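Local coordinates for phosphate binding protein (Planctomyces limnophilus, PDB 4JWO) that probably binds phosphate as the solute-binding member of a system that carries it across the cytoplasmic membrane, at residues A[200-205]-A[282-287]; A[68-73]-A[114-119]; A[143-148]-A[239-244]. One frame throughout, in Å; residues are numbered along the deposited sequence. Where two conformers were deposited one is given.

Interaction 1 (A[200-205]-A[282-287]); sequences FDYFTE and LSRPLF
The guanidinium of Arg284 lies flat on one face of the Tyr202 ring, with planes 4° apart and centres separated by 3.8 Å. Tyr202 CD1 sits over the centre of the guanidinium, while Arg284 NE is offset toward the rim of the ring, a cation-pi stack. The guanidinium edge, near its plane, belongs to Glu205, whose carboxylate is turned 54° from it. The salt bridge is closest at Glu205 OE2 to Arg284 NH1, 3.1 Å, and its three hydrogen bonds, this one and those from NH1 and NH2 to OE1, are all weak.

Arginine suits this place because its chain, extended from CG to NE, can slide past the tyrosine and still reach the acid. The ring projects toward the strand because Tyr202 CG is anti to the backbone N (chi1 -178°), and its hydroxyl is hydrogen-bonded to Pro281 O. An alanine here would remove ring and hydroxyl, and would probably leave Pro281 O without this partner and the guanidinium, its stacked face lost, freer to swing away from Glu205. Beside the stack, Phe203 CD1 packs on Leu282 CD2 at 4.1 Å, an apolar contact between buried side chains.

Helix 198-208 of one lobe is thus joined to strand 283-291, which runs between the lobes near the centre of the molecule. With a sulfate about 4 Å from the Glu205 side chain, the arrangement fits the interlobe cleft of a periplasmic binding protein.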
# COMPACT_ATOMS: atom_id res chain seq x y z
N PHE A 200 -6.35 -3.94 -4.20
CA PHE A 200 -7.68 -3.41 -4.51
C PHE A 200 -7.99 -2.19 -3.66
O PHE A 200 -8.42 -1.15 -4.18
CB PHE A 200 -8.74 -4.48 -4.27
CG PHE A 200 -10.15 -4.04 -4.55
CD1 PHE A 200 -10.70 -4.22 -5.81
CD2 PHE A 200 -10.93 -3.48 -3.55
CE1 PHE A 200 -12.01 -3.83 -6.07
CE2 PHE A 200 -12.24 -3.08 -3.81
CZ PHE A 200 -12.77 -3.26 -5.08
N ASP A 201 -7.81 -2.32 -2.35
CA ASP A 201 -8.10 -1.23 -1.42
C ASP A 201 -7.31 0.02 -1.76
O ASP A 201 -7.85 1.13 -1.74
CB ASP A 201 -7.82 -1.66 0.03
CG ASP A 201 -8.88 -2.60 0.57
OD1 ASP A 201 -9.92 -2.78 -0.11
OD2 ASP A 201 -8.68 -3.14 1.68
N TYR A 202 -6.03 -0.14 -2.09
CA TYR A 202 -5.19 1.03 -2.42
C TYR A 202 -5.64 1.67 -3.73
O TYR A 202 -5.93 2.87 -3.78
CB TYR A 202 -3.72 0.59 -2.48
CG TYR A 202 -2.70 1.69 -2.75
CD1 TYR A 202 -3.06 3.03 -2.79
CD2 TYR A 202 -1.36 1.36 -2.97
CE1 TYR A 202 -2.12 4.03 -3.05
CE2 TYR A 202 -0.42 2.35 -3.23
CZ TYR A 202 -0.80 3.67 -3.26
OH TYR A 202 0.13 4.66 -3.51
N PHE A 203 -5.72 0.88 -4.79
CA PHE A 203 -6.07 1.41 -6.11
C PHE A 203 -7.42 2.10 -6.07
O PHE A 203 -7.56 3.24 -6.53
CB PHE A 203 -6.09 0.28 -7.13
CG PHE A 203 -6.31 0.75 -8.53
CD1 PHE A 203 -5.25 1.27 -9.27
CD2 PHE A 203 -7.56 0.69 -9.11
CE1 PHE A 203 -5.44 1.72 -10.57
CE2 PHE A 203 -7.77 1.14 -10.41
CZ PHE A 203 -6.69 1.65 -11.14
N THR A 204 -8.42 1.44 -5.51
CA THR A 204 -9.75 2.04 -5.48
C THR A 204 -9.79 3.29 -4.60
O THR A 204 -10.46 4.26 -4.95
CB THR A 204 -10.85 1.04 -5.05
OG1 THR A 204 -10.59 0.59 -3.71
CG2 THR A 204 -10.88 -0.13 -6.00
N GLU A 205 -9.07 3.29 -3.48
CA GLU A 205 -9.05 4.47 -2.61
C GLU A 205 -8.56 5.71 -3.36
O GLU A 205 -9.20 6.77 -3.31
CB GLU A 205 -8.13 4.23 -1.40
CG GLU A 205 -7.92 5.45 -0.49
CD GLU A 205 -6.85 5.21 0.59
OE1 GLU A 205 -6.57 4.03 0.90
OE2 GLU A 205 -6.29 6.19 1.10
N LEU A 282 -0.08 6.80 -6.82
CA LEU A 282 0.06 5.35 -6.83
C LEU A 282 1.33 4.78 -6.19
O LEU A 282 1.61 3.59 -6.31
CB LEU A 282 -0.17 4.80 -8.25
CG LEU A 282 -1.62 4.96 -8.72
CD1 LEU A 282 -1.74 4.66 -10.21
CD2 LEU A 282 -2.52 4.03 -7.93
N SER A 283 2.11 5.62 -5.51
CA SER A 283 3.04 5.10 -4.52
C SER A 283 2.91 5.94 -3.27
O SER A 283 2.62 7.13 -3.34
CB SER A 283 4.50 5.05 -5.02
OG SER A 283 5.09 6.34 -5.15
N ARG A 284 3.08 5.30 -2.12
CA ARG A 284 2.95 6.01 -0.85
C ARG A 284 3.65 5.23 0.25
O ARG A 284 3.78 4.00 0.17
CB ARG A 284 1.47 6.18 -0.49
CG ARG A 284 0.74 4.88 -0.19
CD ARG A 284 -0.72 5.16 0.01
NE ARG A 284 -1.51 3.95 0.16
CZ ARG A 284 -2.82 3.95 0.37
NH1 ARG A 284 -3.49 5.09 0.44
NH2 ARG A 284 -3.47 2.80 0.49
N PRO A 285 4.08 5.94 1.30
CA PRO A 285 4.75 5.28 2.43
C PRO A 285 3.74 4.55 3.31
O PRO A 285 2.58 4.96 3.38
CB PRO A 285 5.39 6.44 3.18
CG PRO A 285 4.53 7.64 2.85
CD PRO A 285 4.07 7.41 1.43
N LEU A 286 4.18 3.48 3.95
CA LEU A 286 3.35 2.74 4.90
C LEU A 286 3.90 2.91 6.30
O LEU A 286 5.11 2.98 6.49
CB LEU A 286 3.33 1.26 4.53
CG LEU A 286 2.77 0.91 3.16
CD1 LEU A 286 2.68 -0.60 3.01
CD2 LEU A 286 1.40 1.56 2.98
N PHE A 287 3.00 2.97 7.29
CA PHE A 287 3.38 3.27 8.66
C PHE A 287 2.91 2.24 9.68
O PHE A 287 1.88 1.58 9.51
CB PHE A 287 2.84 4.65 9.08
CG PHE A 287 3.24 5.76 8.16
CD1 PHE A 287 4.42 6.45 8.36
CD2 PHE A 287 2.44 6.10 7.08
CE1 PHE A 287 4.80 7.47 7.50
CE2 PHE A 287 2.81 7.12 6.21
CZ PHE A 287 3.99 7.80 6.43

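Interaction 2 (A[68-73]-A[114-119]); sequences SSTVFP and GASRPI. With SO4 (sulfate ion), chain B.
Ser68 and Ser116 bring their hydroxymethyl groups together through unlike torsions: OG of Ser68 is anti to its backbone N (chi1 174°), whereas OG of Ser116, in the conformer described, lies between its backbone N and carbonyl carbon (chi1 65°). The Ser68 torsion brings its OG to 3.6 Å from Ser116 CB, a carbon that Thr70 OG1 also approaches, at 3.4 Å; the Ser116 torsion turns its own OG toward the sulfate. The setting is the anion-binding end of the parallel strands 61-67 and 112-115 in a lobe of the PstS family's periplasmic binding protein fold.

The backbones remain joined where residues 68-73 leave the sheet, through a hydrogen bond of 2.9 Å from Ser68 N to Gly114 O, with the donor 49° above the carbonyl plane. Val71 lays its two methyl groups over the neighbouring strand. CG1 meets Gly114 CA at 3.8 Å, a place that suits glycine, since a beta carbon there would clash with Val71 CG1. CG2 rests against Ala115 O at 3.6 Å.

Serine suits position 68 because its short hydroxyl can fold back on the following backbone: Ser68 OG accepts from Thr70 N at 2.9 Å, an ST turn leading toward helix 72-85, with a further weak bond from Val71 N. The sulfate, probably from the crystallisation liquor and plausibly standing in for phosphate, lies by this turn. Thr98 OG1 also binds it. Ser116 OG is placed to bind O2, but that bond is unusually short and the residue has two conformers, so its details are doubtful. The backbone contributes directly: Ser69 N donates to sulfate O4 at 3.2 Å.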
# COMPACT_ATOMS: atom_id res chain seq x y z
N SER A 68 -4.43 -1.21 8.57
CA SER A 68 -4.62 -1.24 7.12
C SER A 68 -4.54 -2.64 6.50
O SER A 68 -3.72 -3.46 6.91
CB SER A 68 -3.53 -0.36 6.50
OG SER A 68 -3.53 -0.41 5.09
N SER A 69 -5.37 -2.90 5.49
CA SER A 69 -5.20 -4.10 4.69
C SER A 69 -3.85 -4.09 3.97
O SER A 69 -3.31 -5.15 3.65
CB SER A 69 -6.34 -4.24 3.68
OG SER A 69 -6.25 -3.19 2.72
N THR A 70 -3.29 -2.91 3.70
CA THR A 70 -2.00 -2.87 3.03
C THR A 70 -0.81 -3.07 3.96
O THR A 70 0.26 -3.49 3.52
CB THR A 70 -1.82 -1.62 2.13
OG1 THR A 70 -1.94 -0.43 2.92
CG2 THR A 70 -2.87 -1.60 1.04
N VAL A 71 -0.98 -2.77 5.24
CA VAL A 71 0.08 -3.02 6.20
C VAL A 71 -0.04 -4.45 6.75
O VAL A 71 0.96 -5.04 7.15
CB VAL A 71 0.11 -1.96 7.31
CG1 VAL A 71 1.27 -2.20 8.28
CG2 VAL A 71 0.21 -0.56 6.68
N PHE A 72 -1.25 -5.00 6.72
CA PHE A 72 -1.52 -6.39 7.16
C PHE A 72 -0.47 -7.43 6.72
O PHE A 72 -0.00 -8.20 7.55
CB PHE A 72 -2.93 -6.83 6.74
CG PHE A 72 -3.39 -8.15 7.33
CD1 PHE A 72 -3.91 -8.20 8.61
CD2 PHE A 72 -3.35 -9.31 6.59
CE1 PHE A 72 -4.36 -9.40 9.16
CE2 PHE A 72 -3.79 -10.52 7.13
CZ PHE A 72 -4.29 -10.56 8.42
N PRO A 73 -0.08 -7.44 5.42
CA PRO A 73 0.88 -8.48 5.02
C PRO A 73 2.24 -8.33 5.70
O PRO A 73 2.90 -9.33 5.98
CB PRO A 73 1.02 -8.30 3.50
CG PRO A 73 -0.20 -7.54 3.10
CD PRO A 73 -0.54 -6.66 4.26
N GLY A 114 -1.39 -0.32 11.95
CA GLY A 114 -0.78 -0.11 10.64
C GLY A 114 -1.62 0.88 9.85
O GLY A 114 -2.84 0.80 9.85
N ALA A 115 -0.96 1.83 9.19
CA ALA A 115 -1.68 2.90 8.51
C ALA A 115 -1.16 3.07 7.09
O ALA A 115 0.05 3.05 6.87
CB ALA A 115 -1.53 4.20 9.27
N SER A 116 -2.08 3.24 6.14
CA SER A 116 -1.66 3.47 4.77
C SER A 116 -1.55 4.96 4.49
O SER A 116 -1.30 5.37 3.36
CB SER A 116 -2.62 2.81 3.79
OG SER A 116 -3.89 3.43 3.86
N ARG A 117 -1.73 5.76 5.52
CA ARG A 117 -1.56 7.21 5.43
C ARG A 117 -1.16 7.67 6.81
O ARG A 117 -1.41 6.97 7.79
CB ARG A 117 -2.89 7.87 5.05
CG ARG A 117 -4.03 7.47 5.96
CD ARG A 117 -5.09 8.55 6.07
NE ARG A 117 -6.24 8.09 6.85
CZ ARG A 117 -6.28 8.04 8.17
NH1 ARG A 117 -5.23 8.44 8.88
NH2 ARG A 117 -7.37 7.59 8.79
N PRO A 118 -0.55 8.85 6.91
CA PRO A 118 -0.23 9.37 8.24
C PRO A 118 -1.49 9.60 9.06
O PRO A 118 -2.57 9.86 8.50
CB PRO A 118 0.45 10.70 7.94
CG PRO A 118 0.97 10.57 6.55
CD PRO A 118 -0.05 9.74 5.84
N ILE A 119 -1.37 9.51 10.38
CA ILE A 119 -2.42 9.91 11.30
C ILE A 119 -2.94 11.31 10.95
O ILE A 119 -2.16 12.20 10.60
CB ILE A 119 -1.89 9.86 12.75
CG1 ILE A 119 -3.02 10.02 13.77
CG2 ILE A 119 -0.77 10.88 13.00
CD1 ILE A 119 -2.54 9.89 15.19
S SO4 B . -6.88 1.15 4.36
O1 SO4 B . -7.11 1.05 2.92
O2 SO4 B . -5.57 1.70 4.65
O3 SO4 B . -7.89 2.03 4.92
O4 SO4 B . -6.97 -0.20 4.94

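Interaction 3 (A[143-148]-A[239-244]); sequences GLTVVI and GYFGYA. With FMT (formic acid), chain E.
An antiparallel strand pair, in the part of the mixed sheet that lies in one lobe of the binding-protein fold, joins Gly143-Ile148 to Gly239-Gly242, and the second strand passes straight into helix 243-247. Thr145 and Phe241 form a hydrogen-bonded pair, with Thr145 N to Phe241 O at 2.9 Å and a longer return bond from Phe241 N to Thr145 O. Val147 and Gly239 make the next such pair, with Val147 N to Gly239 O at 2.8 Å. Between them Val146 faces Tyr240 in a non-hydrogen-bonded pair, where Tyr240 CA lies 3.3 Å from Thr145 O in a CA-H...O contact.

One face of the sheet carries Thr145, Val147 and Phe241. Phe241 CG stands between its backbone N and carbonyl carbon (chi1 41°), and the side chain crosses that of Val147 at about a right angle, with CZ 3.6 Å from Val147 CG2. Leu227 and Val228 of helix 224-233 also touch this side chain, so a large apolar residue suits the place. Tyr240 points to the other face, where its ring stacks with that of Phe203.

Gly242 occupies the N-cap position, and the helix start is tied back to the first strand by Tyr243 N to Gly143 O, 2.9 Å. Thr145 CG2 meets the edge of the Tyr243 ring at CD1, 3.6 Å away. Beyond, Tyr243 OH donates to O1 of a formic acid molecule, probably from the crystallisation liquor, at 2.6 Å.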
# COMPACT_ATOMS: atom_id res chain seq x y z
N GLY A 143 3.98 0.65 -3.91
CA GLY A 143 3.79 1.19 -5.24
C GLY A 143 2.93 0.29 -6.11
O GLY A 143 3.10 -0.93 -6.10
N LEU A 144 2.02 0.88 -6.87
CA LEU A 144 1.20 0.15 -7.83
C LEU A 144 1.47 0.65 -9.22
O LEU A 144 1.69 1.84 -9.42
CB LEU A 144 -0.28 0.37 -7.56
CG LEU A 144 -0.86 -0.10 -6.24
CD1 LEU A 144 -2.38 0.03 -6.32
CD2 LEU A 144 -0.45 -1.53 -5.93
N THR A 145 1.40 -0.25 -10.19
CA THR A 145 1.51 0.14 -11.59
C THR A 145 0.22 -0.13 -12.34
O THR A 145 -0.41 -1.17 -12.15
CB THR A 145 2.62 -0.62 -12.31
OG1 THR A 145 2.39 -2.03 -12.18
CG2 THR A 145 3.98 -0.27 -11.71
N VAL A 146 -0.15 0.81 -13.19
CA VAL A 146 -1.16 0.58 -14.21
C VAL A 146 -0.42 0.18 -15.47
O VAL A 146 0.56 0.82 -15.86
CB VAL A 146 -1.96 1.86 -14.47
CG1 VAL A 146 -2.91 1.67 -15.64
CG2 VAL A 146 -2.71 2.25 -13.20
N VAL A 147 -0.85 -0.91 -16.09
CA VAL A 147 -0.16 -1.44 -17.26
C VAL A 147 -1.08 -1.57 -18.46
O VAL A 147 -2.27 -1.80 -18.33
CB VAL A 147 0.49 -2.81 -16.96
CG1 VAL A 147 1.59 -2.67 -15.92
CG2 VAL A 147 -0.57 -3.82 -16.47
N ILE A 148 -0.50 -1.38 -19.64
CA ILE A 148 -1.16 -1.64 -20.89
C ILE A 148 -0.31 -2.60 -21.72
O ILE A 148 0.84 -2.90 -21.36
CB ILE A 148 -1.46 -0.34 -21.66
CG1 ILE A 148 -0.18 0.50 -21.81
CG2 ILE A 148 -2.53 0.46 -20.93
CD1 ILE A 148 -0.37 1.82 -22.59
N GLY A 239 -4.53 -2.98 -16.95
CA GLY A 239 -4.51 -3.72 -15.70
C GLY A 239 -3.85 -2.94 -14.60
O GLY A 239 -3.20 -1.92 -14.85
N TYR A 240 -4.03 -3.38 -13.36
CA TYR A 240 -3.25 -2.83 -12.26
C TYR A 240 -2.83 -3.92 -11.30
O TYR A 240 -3.53 -4.91 -11.13
CB TYR A 240 -4.00 -1.71 -11.50
CG TYR A 240 -5.16 -2.16 -10.63
CD1 TYR A 240 -4.96 -2.49 -9.29
CD2 TYR A 240 -6.45 -2.21 -11.14
CE1 TYR A 240 -6.02 -2.88 -8.48
CE2 TYR A 240 -7.53 -2.62 -10.33
CZ TYR A 240 -7.30 -2.94 -9.00
OH TYR A 240 -8.35 -3.32 -8.19
N PHE A 241 -1.67 -3.72 -10.69
CA PHE A 241 -1.11 -4.63 -9.69
C PHE A 241 0.13 -3.99 -9.08
O PHE A 241 0.54 -2.91 -9.49
CB PHE A 241 -0.84 -6.06 -10.23
CG PHE A 241 -0.25 -6.11 -11.63
CD1 PHE A 241 1.06 -5.73 -11.88
CD2 PHE A 241 -1.01 -6.57 -12.69
CE1 PHE A 241 1.60 -5.80 -13.18
CE2 PHE A 241 -0.48 -6.65 -13.98
CZ PHE A 241 0.82 -6.26 -14.22
N GLY A 242 0.71 -4.65 -8.09
CA GLY A 242 1.84 -4.09 -7.38
C GLY A 242 3.05 -3.94 -8.28
O GLY A 242 3.25 -4.72 -9.22
N TYR A 243 3.87 -2.95 -7.97
CA TYR A 243 5.03 -2.61 -8.79
C TYR A 243 5.98 -3.79 -9.02
O TYR A 243 6.57 -3.92 -10.10
CB TYR A 243 5.78 -1.42 -8.16
CG TYR A 243 7.07 -1.11 -8.86
CD1 TYR A 243 7.10 -0.34 -10.01
CD2 TYR A 243 8.28 -1.61 -8.37
CE1 TYR A 243 8.30 -0.07 -10.66
CE2 TYR A 243 9.47 -1.34 -9.01
CZ TYR A 243 9.47 -0.58 -10.15
OH TYR A 243 10.66 -0.32 -10.79
N ALA A 244 6.14 -4.64 -8.00
CA ALA A 244 7.09 -5.75 -8.10
C ALA A 244 6.74 -6.65 -9.28
O ALA A 244 7.63 -7.15 -9.96
CB ALA A 244 7.13 -6.56 -6.80
C FMT E . 12.89 -2.15 -9.67
O1 FMT E . 12.81 -1.83 -10.85
O2 FMT E . 12.76 -3.30 -9.25

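Strand 283-291 connects all three contacts, pairing with strand 112-115 of interaction 2 and with strand 134-148 of interaction 3. Phe287 O receives Ala115 N at 2.9 Å on one side, and Leu282 O receives Leu144 N at 2.8 Å on the other. Interactions 1 and 2, with centres about 9 Å apart, meet around the sulfate: Ser69 OG, beside the anion, is hydrogen-bonded to Asp201 OD2 on helix 198-208 at 2.6 Å, a link across the cleft. Interaction 3 lies farther out in the lobe of that helix, its centre about 12 Å from that of interaction 1 and about 19 Å from that of interaction 2, which it does not touch.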